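Local atomic coordinates of uncharacterized protein (Bacteroides ovatus, PDB entry 4IRT), a protein that is of unknown function but, as a BNR repeat-like beta-propeller protein, has been suggested to act as a neuraminidase. Residues S17-T30 with D363-K375. Numbering follows the deposited sequence. Where two conformers were deposited one is given.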
loop_
_atom_site.group_PDB
_atom_site.type_symbol
_atom_site.label_atom_id
_atom_site.label_comp_id
_atom_site.label_asym_id
_atom_site.label_seq_id
_atom_site.Cartn_x
_atom_site.Cartn_y
_atom_site.Cartn_z
ATOM N N SER A 17 -5.650 1.310 14.260
ATOM C CA SER A 17 -5.707 1.626 12.824
ATOM C C SER A 17 -5.533 0.407 11.914
ATOM O O SER A 17 -5.272 0.567 10.739
ATOM C CB SER A 17 -4.615 2.651 12.469
ATOM O OG SER A 17 -3.340 2.208 12.897
ATOM N N VAL A 18 -5.704 -0.803 12.452
ATOM C CA VAL A 18 -5.479 -2.026 11.694
ATOM C C VAL A 18 -6.246 -2.099 10.366
ATOM O O VAL A 18 -5.729 -2.623 9.351
ATOM C CB VAL A 18 -5.682 -3.297 12.578
ATOM C CG1 VAL A 18 -7.147 -3.542 12.885
ATOM C CG2 VAL A 18 -5.039 -4.511 11.910
ATOM N N ASN A 19 -7.451 -1.532 10.331
ATOM C CA ASN A 19 -8.235 -1.558 9.095
ATOM C C ASN A 19 -7.833 -0.487 8.106
ATOM O O ASN A 19 -8.263 -0.544 6.957
ATOM C CB ASN A 19 -9.721 -1.379 9.394
ATOM C CG ASN A 19 -10.392 -2.632 9.905
ATOM O OD1 ASN A 19 -9.975 -3.763 9.640
ATOM N ND2 ASN A 19 -11.478 -2.434 10.619
ATOM N N THR A 20 -7.017 0.486 8.541
ATOM C CA THR A 20 -6.791 1.717 7.781
ATOM C C THR A 20 -5.282 2.098 7.712
ATOM O O THR A 20 -4.889 3.201 8.078
ATOM C CB THR A 20 -7.587 2.877 8.415
ATOM O OG1 THR A 20 -7.177 3.047 9.794
ATOM C CG2 THR A 20 -9.085 2.612 8.366
ATOM N N THR A 21 -4.421 1.175 7.295
ATOM C CA THR A 21 -3.027 1.525 7.071
ATOM C C THR A 21 -2.789 1.680 5.572
ATOM O O THR A 21 -3.552 1.174 4.731
ATOM C CB THR A 21 -2.026 0.496 7.626
ATOM O OG1 THR A 21 -1.901 -0.596 6.699
ATOM C CG2 THR A 21 -2.438 0.008 9.033
ATOM N N VAL A 22 -1.735 2.419 5.243
ATOM C CA VAL A 22 -1.392 2.730 3.861
ATOM C C VAL A 22 -0.956 1.464 3.117
ATOM O O VAL A 22 -1.031 1.422 1.887
ATOM C CB VAL A 22 -0.284 3.824 3.818
ATOM C CG1 VAL A 22 1.073 3.239 4.205
ATOM C CG2 VAL A 22 -0.203 4.478 2.464
ATOM N N PHE A 23 -0.575 0.423 3.860
ATOM C CA PHE A 23 0.028 -0.760 3.281
ATOM C C PHE A 23 -0.942 -1.956 3.171
ATOM O O PHE A 23 -0.525 -3.076 2.943
ATOM C CB PHE A 23 1.335 -1.146 3.980
ATOM C CG PHE A 23 1.228 -1.311 5.465
ATOM C CD1 PHE A 23 0.832 -2.508 6.023
ATOM C CD2 PHE A 23 1.583 -0.263 6.314
ATOM C CE1 PHE A 23 0.726 -2.645 7.395
ATOM C CE2 PHE A 23 1.493 -0.398 7.687
ATOM C CZ PHE A 23 1.060 -1.588 8.228
ATOM N N ARG A 24 -2.234 -1.691 3.278
ATOM C CA ARG A 24 -3.227 -2.675 2.881
ATOM C C ARG A 24 -3.276 -2.753 1.357
ATOM O O ARG A 24 -3.681 -1.808 0.683
ATOM C CB ARG A 24 -4.581 -2.301 3.480
ATOM C CG ARG A 24 -4.574 -2.322 5.011
ATOM C CD ARG A 24 -5.978 -2.448 5.639
ATOM N NE ARG A 24 -6.671 -3.636 5.151
ATOM C CZ ARG A 24 -7.989 -3.817 5.052
ATOM N NH1 ARG A 24 -8.880 -2.943 5.554
ATOM N NH2 ARG A 24 -8.447 -4.944 4.502
ATOM N N ASN A 25 -2.840 -3.880 0.814
ATOM C CA ASN A 25 -2.695 -4.060 -0.629
ATOM C C ASN A 25 -3.350 -5.374 -1.013
ATOM O O ASN A 25 -2.640 -6.389 -1.189
ATOM C CB ASN A 25 -1.193 -4.056 -1.005
ATOM C CG ASN A 25 -0.605 -2.637 -1.018
ATOM O OD1 ASN A 25 -0.966 -1.819 -1.853
ATOM N ND2 ASN A 25 0.251 -2.345 -0.087
ATOM N N ASN A 26 -4.688 -5.419 -1.142
ATOM C CA ASN A 26 -5.642 -4.313 -1.072
ATOM C C ASN A 26 -6.680 -4.493 0.035
ATOM O O ASN A 26 -6.948 -5.617 0.541
ATOM C CB ASN A 26 -6.437 -4.265 -2.375
ATOM C CG ASN A 26 -5.667 -3.651 -3.509
ATOM O OD1 ASN A 26 -4.425 -3.671 -3.543
ATOM N ND2 ASN A 26 -6.401 -3.117 -4.472
ATOM N N SER A 27 -7.233 -3.377 0.464
ATOM C CA SER A 27 -8.424 -3.404 1.300
ATOM C C SER A 27 -9.684 -3.466 0.446
ATOM O O SER A 27 -10.714 -3.945 0.895
ATOM C CB SER A 27 -8.464 -2.142 2.164
ATOM O OG SER A 27 -8.471 -0.972 1.362
ATOM N N LEU A 28 -9.578 -2.964 -0.778
ATOM C CA LEU A 28 -10.717 -2.739 -1.684
ATOM C C LEU A 28 -10.235 -3.008 -3.113
ATOM O O LEU A 28 -9.159 -2.541 -3.524
ATOM C CB LEU A 28 -11.147 -1.283 -1.543
ATOM C CG LEU A 28 -12.389 -0.706 -2.216
ATOM C CD1 LEU A 28 -13.637 -1.326 -1.617
ATOM C CD2 LEU A 28 -12.392 0.811 -2.027
ATOM N N VAL A 29 -11.014 -3.786 -3.861
ATOM C CA VAL A 29 -10.580 -4.197 -5.170
ATOM C C VAL A 29 -11.742 -4.596 -6.044
ATOM O O VAL A 29 -12.616 -5.358 -5.623
ATOM C CB VAL A 29 -9.523 -5.311 -5.098
ATOM C CG1 VAL A 29 -10.074 -6.568 -4.448
ATOM C CG2 VAL A 29 -9.036 -5.648 -6.496
ATOM N N THR A 30 -11.737 -4.058 -7.254
ATOM C CA THR A 30 -12.741 -4.370 -8.284
ATOM C C THR A 30 -12.285 -5.506 -9.210
ATOM O O THR A 30 -11.159 -5.527 -9.675
ATOM C CB THR A 30 -13.057 -3.108 -9.131
ATOM O OG1 THR A 30 -13.815 -2.178 -8.322
ATOM C CG2 THR A 30 -13.875 -3.448 -10.393
ATOM N N ASP A 363 -9.208 10.631 12.120
ATOM C CA ASP A 363 -8.111 10.502 13.075
ATOM C C ASP A 363 -6.876 9.737 12.549
ATOM O O ASP A 363 -6.123 10.284 11.751
ATOM C CB ASP A 363 -8.636 9.938 14.398
ATOM C CG ASP A 363 -7.614 10.009 15.525
ATOM O OD1 ASP A 363 -6.690 10.843 15.488
ATOM O OD2 ASP A 363 -7.737 9.247 16.470
ATOM N N ALA A 364 -6.692 8.481 12.955
ATOM C CA ALA A 364 -5.454 7.721 12.616
ATOM C C ALA A 364 -5.477 7.052 11.246
ATOM O O ALA A 364 -4.504 6.398 10.850
ATOM C CB ALA A 364 -5.197 6.681 13.683
ATOM N N TRP A 365 -6.587 7.183 10.544
ATOM C CA TRP A 365 -6.745 6.649 9.193
ATOM C C TRP A 365 -5.578 7.041 8.268
ATOM O O TRP A 365 -5.070 8.179 8.326
ATOM C CB TRP A 365 -8.050 7.184 8.597
ATOM C CG TRP A 365 -8.323 6.894 7.138
ATOM C CD1 TRP A 365 -9.023 5.846 6.663
ATOM C CD2 TRP A 365 -7.995 7.702 5.998
ATOM N NE1 TRP A 365 -9.120 5.905 5.315
ATOM C CE2 TRP A 365 -8.501 7.039 4.871
ATOM C CE3 TRP A 365 -7.283 8.891 5.811
ATOM C CZ2 TRP A 365 -8.360 7.535 3.585
ATOM C CZ3 TRP A 365 -7.132 9.378 4.519
ATOM C CH2 TRP A 365 -7.691 8.710 3.432
ATOM N N GLU A 366 -5.141 6.055 7.483
ATOM C CA GLU A 366 -4.371 6.288 6.300
ATOM C C GLU A 366 -5.113 5.756 5.087
ATOM O O GLU A 366 -5.902 4.805 5.184
ATOM C CB GLU A 366 -2.996 5.639 6.392
ATOM C CG GLU A 366 -2.159 6.002 7.606
ATOM C CD GLU A 366 -0.789 5.353 7.550
ATOM O OE1 GLU A 366 -0.708 4.100 7.519
ATOM O OE2 GLU A 366 0.211 6.091 7.579
ATOM N N PRO A 367 -4.846 6.327 3.908
ATOM C CA PRO A 367 -5.548 5.861 2.713
ATOM C C PRO A 367 -5.128 4.521 2.154
ATOM O O PRO A 367 -3.942 4.153 2.192
ATOM C CB PRO A 367 -5.224 6.923 1.657
ATOM C CG PRO A 367 -3.949 7.567 2.160
ATOM C CD PRO A 367 -3.975 7.488 3.645
ATOM N N SER A 368 -6.145 3.773 1.701
ATOM C CA SER A 368 -5.961 2.674 0.757
ATOM C C SER A 368 -7.101 2.819 -0.270
ATOM O O SER A 368 -8.178 3.384 0.037
ATOM C CB SER A 368 -5.959 1.290 1.443
ATOM O OG SER A 368 -7.101 1.098 2.261
ATOM N N HIS A 369 -6.853 2.385 -1.497
ATOM C CA HIS A 369 -7.795 2.616 -2.603
ATOM C C HIS A 369 -7.900 1.424 -3.536
ATOM O O HIS A 369 -7.064 0.494 -3.504
ATOM C CB HIS A 369 -7.371 3.874 -3.396
ATOM C CG HIS A 369 -6.251 3.657 -4.388
ATOM N ND1 HIS A 369 -4.922 3.626 -4.037
ATOM C CD2 HIS A 369 -6.280 3.547 -5.738
ATOM C CE1 HIS A 369 -4.178 3.479 -5.123
ATOM N NE2 HIS A 369 -4.978 3.417 -6.171
ATOM N N ASP A 370 -8.918 1.467 -4.383
ATOM C CA ASP A 370 -9.226 0.384 -5.291
ATOM C C ASP A 370 -8.321 0.577 -6.503
ATOM O O ASP A 370 -8.665 1.257 -7.490
ATOM C CB ASP A 370 -10.698 0.386 -5.638
ATOM C CG ASP A 370 -11.124 -0.806 -6.451
ATOM O OD1 ASP A 370 -10.283 -1.413 -7.150
ATOM O OD2 ASP A 370 -12.334 -1.130 -6.370
ATOM N N THR A 371 -7.140 -0.021 -6.407
ATOM C CA THR A 371 -6.116 0.129 -7.435
ATOM C C THR A 371 -6.634 -0.287 -8.816
ATOM O O THR A 371 -6.374 0.364 -9.816
ATOM C CB THR A 371 -4.866 -0.706 -7.126
ATOM O OG1 THR A 371 -5.243 -2.066 -6.886
ATOM C CG2 THR A 371 -4.130 -0.170 -5.911
ATOM N N GLU A 372 -7.368 -1.388 -8.864
ATOM C CA GLU A 372 -7.848 -1.936 -10.131
ATOM C C GLU A 372 -8.948 -1.098 -10.793
ATOM O O GLU A 372 -8.977 -0.931 -12.002
ATOM C CB GLU A 372 -8.243 -3.401 -9.930
ATOM C CG GLU A 372 -7.070 -4.237 -9.406
ATOM C CD GLU A 372 -5.760 -4.005 -10.179
ATOM O OE1 GLU A 372 -5.696 -4.374 -11.364
ATOM O OE2 GLU A 372 -4.808 -3.434 -9.609
ATOM N N LEU A 373 -9.834 -0.517 -9.999
ATOM C CA LEU A 373 -10.852 0.363 -10.528
ATOM C C LEU A 373 -10.246 1.613 -11.139
ATOM O O LEU A 373 -10.716 2.081 -12.158
ATOM C CB LEU A 373 -11.830 0.765 -9.433
ATOM C CG LEU A 373 -13.064 1.530 -9.874
ATOM C CD1 LEU A 373 -13.937 0.706 -10.821
ATOM C CD2 LEU A 373 -13.841 1.870 -8.619
ATOM N N TRP A 374 -9.188 2.146 -10.546
ATOM C CA TRP A 374 -8.514 3.273 -11.159
ATOM C C TRP A 374 -7.906 2.842 -12.518
ATOM O O TRP A 374 -8.086 3.538 -13.536
ATOM C CB TRP A 374 -7.466 3.884 -10.215
ATOM C CG TRP A 374 -6.710 4.954 -10.929
ATOM C CD1 TRP A 374 -5.468 4.847 -11.488
ATOM C CD2 TRP A 374 -7.198 6.243 -11.282
ATOM N NE1 TRP A 374 -5.139 6.008 -12.122
ATOM C CE2 TRP A 374 -6.173 6.894 -12.002
ATOM C CE3 TRP A 374 -8.378 6.943 -11.004
ATOM C CZ2 TRP A 374 -6.303 8.191 -12.469
ATOM C CZ3 TRP A 374 -8.501 8.234 -11.490
ATOM C CH2 TRP A 374 -7.456 8.843 -12.193
ATOM N N LYS A 375 -7.210 1.707 -12.539
ATOM C CA LYS A 375 -6.569 1.253 -13.755
ATOM C C LYS A 375 -7.552 0.973 -14.888
ATOM O O LYS A 375 -7.275 1.293 -16.044
ATOM C CB LYS A 375 -5.758 -0.013 -13.502
ATOM C CG LYS A 375 -4.547 0.156 -12.598
ATOM C CD LYS A 375 -3.893 -1.210 -12.470
ATOM C CE LYS A 375 -2.850 -1.250 -11.395
ATOM N NZ LYS A 375 -2.514 -2.691 -11.183
HETATM O O HOH W 1 -1.655 3.232 10.162
HETATM O O HOH W 2 -6.164 2.053 4.558
HETATM O O HOH W 3 -6.598 -1.183 -1.423
#
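The indole of W365 and the methyl of T20 meet obliquely, with CD1 of W365 3.7 Å from CG2 of T20. P367 N sits over one face of the same ring, toward its rim. S27 CB lies over the centre of one face of the R24 guanidinium, with N19 O at its edge, in plane. OD1 of D370 accepts two N-H groups from opposite faces: T30 N on the syn side, a little out of the plane, and L373 N from well above it. The contact lies buried near the middle of a beta-propeller, between the lead-in and start of strand 28-31, the first strand of a four-stranded blade, and the loop and first turn of helix 371-377. D370 is the N-cap of that helix. Its CG is anti to the backbone N (chi1 -173°), which brings the carboxylate across T30. The hydroxyl of T30 donates to D370 OD2 (OG1 to OD2, 2.7 Å), and Q35 NE2 also binds this oxygen. Three donors beyond the cap bond thus fix the carboxylate's rotation.

At the other end, E366 N donates to T20 O (2.9 Å). E366 OE1 receives V22 N (3.0 Å) from above the carboxylate plane, while OE2 pairs with R316. T371 OG1 lies in the amide plane of N26, and N26 ND2 meets that oxygen at 2.9 Å, with a nearly straight N-H...O angle of 174°.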